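Local coordinates for protein secreted in xylem 3 (Fusarium oxysporum, PDB 5OD4) that is a fungal effector (Avr2) that probably suppresses plant immunity and can be recognised by the host, at residues A[15-26]-A[115-126]. Sequence-based numbering, arbitrary orientation.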
loop_
_atom_site.group_PDB
_atom_site.type_symbol
_atom_site.label_atom_id
_atom_site.label_comp_id
_atom_site.label_asym_id
_atom_site.label_seq_id
_atom_site.Cartn_x
_atom_site.Cartn_y
_atom_site.Cartn_z
ATOM N N THR A 15 15.021 -5.377 -3.181
ATOM C CA THR A 15 14.691 -4.148 -2.468
ATOM C C THR A 15 13.197 -3.825 -2.538
ATOM O O THR A 15 12.771 -2.734 -2.137
ATOM C CB THR A 15 15.507 -2.985 -2.978
ATOM O OG1 THR A 15 15.206 -2.835 -4.359
ATOM C CG2 THR A 15 16.991 -3.145 -2.734
ATOM N N SER A 16 12.403 -4.709 -3.098
ATOM C CA SER A 16 10.961 -4.535 -3.046
ATOM C C SER A 16 10.434 -4.859 -1.659
ATOM O O SER A 16 11.035 -5.639 -0.919
ATOM C CB SER A 16 10.296 -5.443 -4.061
ATOM O OG SER A 16 10.776 -5.231 -5.395
ATOM N N PHE A 17 9.270 -4.307 -1.360
ATOM C CA PHE A 17 8.567 -4.633 -0.121
ATOM C C PHE A 17 7.184 -5.133 -0.476
ATOM O O PHE A 17 6.478 -4.505 -1.255
ATOM C CB PHE A 17 8.431 -3.395 0.747
ATOM C CG PHE A 17 7.629 -3.597 2.006
ATOM C CD1 PHE A 17 8.120 -4.345 3.050
ATOM C CD2 PHE A 17 6.393 -3.012 2.150
ATOM C CE1 PHE A 17 7.371 -4.535 4.206
ATOM C CE2 PHE A 17 5.651 -3.162 3.303
ATOM C CZ PHE A 17 6.142 -3.918 4.336
ATOM N N THR A 18 6.782 -6.251 0.130
ATOM C CA THR A 18 5.434 -6.768 -0.009
ATOM C C THR A 18 4.869 -7.061 1.353
ATOM O O THR A 18 5.565 -7.537 2.254
ATOM C CB THR A 18 5.428 -8.027 -0.856
ATOM O OG1 THR A 18 6.287 -9.018 -0.272
ATOM C CG2 THR A 18 5.873 -7.748 -2.264
ATOM N N THR A 19 3.576 -6.810 1.495
ATOM C CA THR A 19 2.853 -7.206 2.693
ATOM C C THR A 19 1.386 -7.404 2.338
ATOM O O THR A 19 0.927 -6.929 1.331
ATOM C CB THR A 19 3.048 -6.186 3.834
ATOM O OG1 THR A 19 2.580 -6.769 5.047
ATOM C CG2 THR A 19 2.372 -4.845 3.585
ATOM N N SER A 20 0.683 -8.118 3.189
ATOM C CA SER A 20 -0.753 -8.232 3.046
ATOM C C SER A 20 -1.421 -7.905 4.351
ATOM O O SER A 20 -0.830 -8.033 5.410
ATOM C CB SER A 20 -1.146 -9.598 2.585
ATOM O OG SER A 20 -0.769 -10.566 3.527
ATOM N N PHE A 21 -2.680 -7.506 4.267
ATOM C CA PHE A 21 -3.433 -7.181 5.469
ATOM C C PHE A 21 -4.906 -7.373 5.239
ATOM O O PHE A 21 -5.399 -7.331 4.121
ATOM C CB PHE A 21 -3.141 -5.773 5.989
ATOM C CG PHE A 21 -3.548 -4.658 5.049
ATOM C CD1 PHE A 21 -2.695 -4.235 4.047
ATOM C CD2 PHE A 21 -4.798 -4.053 5.141
ATOM C CE1 PHE A 21 -3.060 -3.189 3.206
ATOM C CE2 PHE A 21 -5.149 -3.025 4.311
ATOM C CZ PHE A 21 -4.289 -2.602 3.340
ATOM N N SER A 22 -5.594 -7.564 6.358
ATOM C CA SER A 22 -7.044 -7.628 6.435
ATOM C C SER A 22 -7.591 -6.300 7.014
ATOM O O SER A 22 -6.898 -5.536 7.660
ATOM C CB SER A 22 -7.475 -8.824 7.321
ATOM O OG SER A 22 -7.042 -10.068 6.821
ATOM N N THR A 23 -8.855 -6.077 6.753
ATOM C CA THR A 23 -9.608 -4.983 7.390
ATOM C C THR A 23 -10.641 -5.637 8.317
ATOM O O THR A 23 -11.416 -6.511 7.900
ATOM C CB THR A 23 -10.295 -4.112 6.327
ATOM O OG1 THR A 23 -9.274 -3.485 5.522
ATOM C CG2 THR A 23 -11.245 -3.122 6.901
ATOM N N GLU A 24 -10.687 -5.144 9.539
ATOM C CA GLU A 24 -11.627 -5.671 10.489
ATOM C C GLU A 24 -13.046 -5.290 10.148
ATOM O O GLU A 24 -13.270 -4.178 9.616
ATOM C CB GLU A 24 -11.329 -5.194 11.915
ATOM C CG GLU A 24 -10.147 -5.894 12.580
ATOM C CD GLU A 24 -8.861 -6.066 11.811
ATOM O OE1 GLU A 24 -8.478 -7.248 11.625
ATOM O OE2 GLU A 24 -8.214 -5.053 11.489
ATOM N N PRO A 25 -14.024 -6.117 10.494
ATOM C CA PRO A 25 -15.400 -5.777 10.429
ATOM C C PRO A 25 -15.594 -4.370 11.015
ATOM O O PRO A 25 -15.021 -3.997 12.024
ATOM C CB PRO A 25 -16.032 -6.908 11.299
ATOM C CG PRO A 25 -15.197 -8.084 11.055
ATOM C CD PRO A 25 -13.844 -7.509 11.021
ATOM N N LEU A 26 -16.387 -3.579 10.340
ATOM C CA LEU A 26 -16.537 -2.164 10.670
ATOM C C LEU A 26 -17.226 -1.868 12.036
ATOM O O LEU A 26 -17.048 -0.774 12.613
ATOM C CB LEU A 26 -17.213 -1.433 9.531
ATOM C CG LEU A 26 -16.443 -1.465 8.192
ATOM C CD1 LEU A 26 -17.245 -0.770 7.111
ATOM C CD2 LEU A 26 -15.044 -0.870 8.291
ATOM N N ALA A 115 -13.266 1.596 3.444
ATOM C CA ALA A 115 -12.842 0.384 4.129
ATOM C C ALA A 115 -13.825 -0.742 3.888
ATOM O O ALA A 115 -15.047 -0.533 3.946
ATOM C CB ALA A 115 -12.694 0.667 5.604
ATOM N N ASP A 116 -13.304 -1.941 3.648
ATOM C CA ASP A 116 -14.116 -3.096 3.293
ATOM C C ASP A 116 -13.433 -4.358 3.792
ATOM O O ASP A 116 -12.321 -4.692 3.368
ATOM C CB ASP A 116 -14.379 -3.134 1.792
ATOM C CG ASP A 116 -15.403 -4.223 1.367
ATOM O OD1 ASP A 116 -15.565 -5.219 2.043
ATOM O OD2 ASP A 116 -16.062 -4.053 0.302
ATOM N N ALA A 117 -14.115 -5.058 4.689
ATOM C CA ALA A 117 -13.589 -6.269 5.305
ATOM C C ALA A 117 -13.664 -7.512 4.434
ATOM O O ALA A 117 -13.137 -8.553 4.803
ATOM C CB ALA A 117 -14.335 -6.553 6.609
ATOM N N SER A 118 -14.284 -7.413 3.264
ATOM C CA SER A 118 -14.559 -8.559 2.384
ATOM C C SER A 118 -13.440 -8.877 1.406
ATOM O O SER A 118 -13.641 -9.732 0.545
ATOM C CB SER A 118 -15.881 -8.366 1.623
ATOM O OG SER A 118 -15.804 -7.408 0.601
ATOM N N TYR A 119 -12.304 -8.188 1.502
ATOM C CA TYR A 119 -11.136 -8.485 0.694
ATOM C C TYR A 119 -9.910 -8.526 1.591
ATOM O O TYR A 119 -9.860 -7.847 2.612
ATOM C CB TYR A 119 -10.889 -7.390 -0.357
ATOM C CG TYR A 119 -11.965 -7.228 -1.351
ATOM C CD1 TYR A 119 -13.052 -6.407 -1.094
ATOM C CD2 TYR A 119 -11.894 -7.854 -2.587
ATOM C CE1 TYR A 119 -14.052 -6.228 -2.036
ATOM C CE2 TYR A 119 -12.887 -7.650 -3.556
ATOM C CZ TYR A 119 -13.953 -6.832 -3.261
ATOM O OH TYR A 119 -14.931 -6.658 -4.213
ATOM N N THR A 120 -8.913 -9.285 1.164
ATOM C CA THR A 120 -7.557 -9.169 1.682
ATOM C C THR A 120 -6.770 -8.304 0.704
ATOM O O THR A 120 -6.944 -8.427 -0.517
ATOM C CB THR A 120 -6.881 -10.567 1.796
ATOM O OG1 THR A 120 -7.735 -11.444 2.571
ATOM C CG2 THR A 120 -5.522 -10.508 2.452
ATOM N N TYR A 121 -5.901 -7.451 1.233
ATOM C CA TYR A 121 -5.180 -6.479 0.437
ATOM C C TYR A 121 -3.701 -6.815 0.400
ATOM O O TYR A 121 -3.121 -7.209 1.412
ATOM C CB TYR A 121 -5.396 -5.054 1.030
ATOM C CG TYR A 121 -6.849 -4.715 1.076
ATOM C CD1 TYR A 121 -7.505 -4.291 -0.058
ATOM C CD2 TYR A 121 -7.594 -4.881 2.219
ATOM C CE1 TYR A 121 -8.869 -4.019 -0.042
ATOM C CE2 TYR A 121 -8.958 -4.633 2.260
ATOM C CZ TYR A 121 -9.583 -4.212 1.120
ATOM O OH TYR A 121 -10.945 -3.961 1.084
ATOM N N TYR A 122 -3.098 -6.637 -0.777
ATOM C CA TYR A 122 -1.691 -6.993 -1.017
ATOM C C TYR A 122 -0.979 -5.775 -1.551
ATOM O O TYR A 122 -1.287 -5.314 -2.656
ATOM C CB TYR A 122 -1.595 -8.163 -2.019
ATOM C CG TYR A 122 -2.219 -9.428 -1.479
ATOM C CD1 TYR A 122 -3.614 -9.630 -1.491
ATOM C CD2 TYR A 122 -1.424 -10.399 -0.923
ATOM C CE1 TYR A 122 -4.180 -10.784 -0.987
ATOM C CE2 TYR A 122 -1.986 -11.576 -0.371
ATOM C CZ TYR A 122 -3.359 -11.724 -0.406
ATOM O OH TYR A 122 -3.931 -12.873 0.102
ATOM N N LEU A 123 -0.028 -5.255 -0.784
ATOM C CA LEU A 123 0.734 -4.073 -1.133
ATOM C C LEU A 123 2.117 -4.491 -1.635
ATOM O O LEU A 123 2.792 -5.300 -0.996
ATOM C CB LEU A 123 0.913 -3.204 0.124
ATOM C CG LEU A 123 1.856 -2.020 0.050
ATOM C CD1 LEU A 123 1.358 -0.987 -0.947
ATOM C CD2 LEU A 123 2.051 -1.408 1.429
ATOM N N THR A 124 2.534 -3.878 -2.740
ATOM C CA THR A 124 3.910 -4.032 -3.248
ATOM C C THR A 124 4.470 -2.650 -3.481
ATOM O O THR A 124 3.809 -1.798 -4.088
ATOM C CB THR A 124 3.955 -4.840 -4.539
ATOM O OG1 THR A 124 3.351 -6.117 -4.360
ATOM C CG2 THR A 124 5.385 -5.052 -5.018
ATOM N N ILE A 125 5.702 -2.436 -3.035
ATOM C CA ILE A 125 6.478 -1.200 -3.290
ATOM C C ILE A 125 7.763 -1.647 -3.963
ATOM O O ILE A 125 8.487 -2.509 -3.422
ATOM C CB ILE A 125 6.811 -0.467 -1.988
ATOM C CG1 ILE A 125 5.531 -0.090 -1.209
ATOM C CG2 ILE A 125 7.639 0.768 -2.261
ATOM C CD1 ILE A 125 5.780 0.434 0.193
ATOM N N SER A 126 8.090 -1.059 -5.120
ATOM C CA SER A 126 9.324 -1.446 -5.830
ATOM C C SER A 126 9.894 -0.283 -6.593
ATOM O O SER A 126 9.175 0.443 -7.235
ATOM C CB SER A 126 9.019 -2.574 -6.801
ATOM O OG SER A 126 10.203 -3.044 -7.388
HETATM O O HOH W 1 10.901 -5.423 -8.313
HETATM O O HOH W 2 -8.863 -10.735 4.943
HETATM O O HOH W 3 -10.337 -1.828 3.552
HETATM O O HOH W 4 -10.232 -8.325 5.250
#
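A115 sets its CB against CD2 of L26, 3.9 Å away. The carbonyl oxygen of D116 meets CB of T23 at 3.6 Å. That oxygen accepts from OH of Y121 at 2.8 Å, on a lone pair and in the plane of the Y121 ring. This bond helps hold the ring where CE2 lies 3.5 Å from OG1 of T23. One water joins that OG1 to N of D116. A117 presses CB on O of T23, and a second water links N of T23 to the carbonyls of A117 and Y119. From Y121 onward the strands pair antiparallel, exchanging backbone hydrogen bonds at F21–Y121, T19–L123 and F17–I125. Strand 17-21 is an outermost strand of one sheet of the beta-sandwich, with 119-127 next inward. CB of Y121 lies over one face of the F21 ring, 3.8 Å from its centroid. CG of F21 sits between the backbone N and the carbonyl carbon (chi1 64°), which brings the ring over CB of Y121; the two rings, tilted 30°, barely overlap. On the other face of the sheet, CD2 of Y122 meets CB of S20 at 3.6 Å. L123 touches CG2 of T19 with CD2, which also sits at the edge of the F17 ring. I125 brings CD1 within 4.0 Å of CD2 of F17. A water bridges OG of S126 and OG of S16; the S16 OG is also hydrogen-bonded to N of S13.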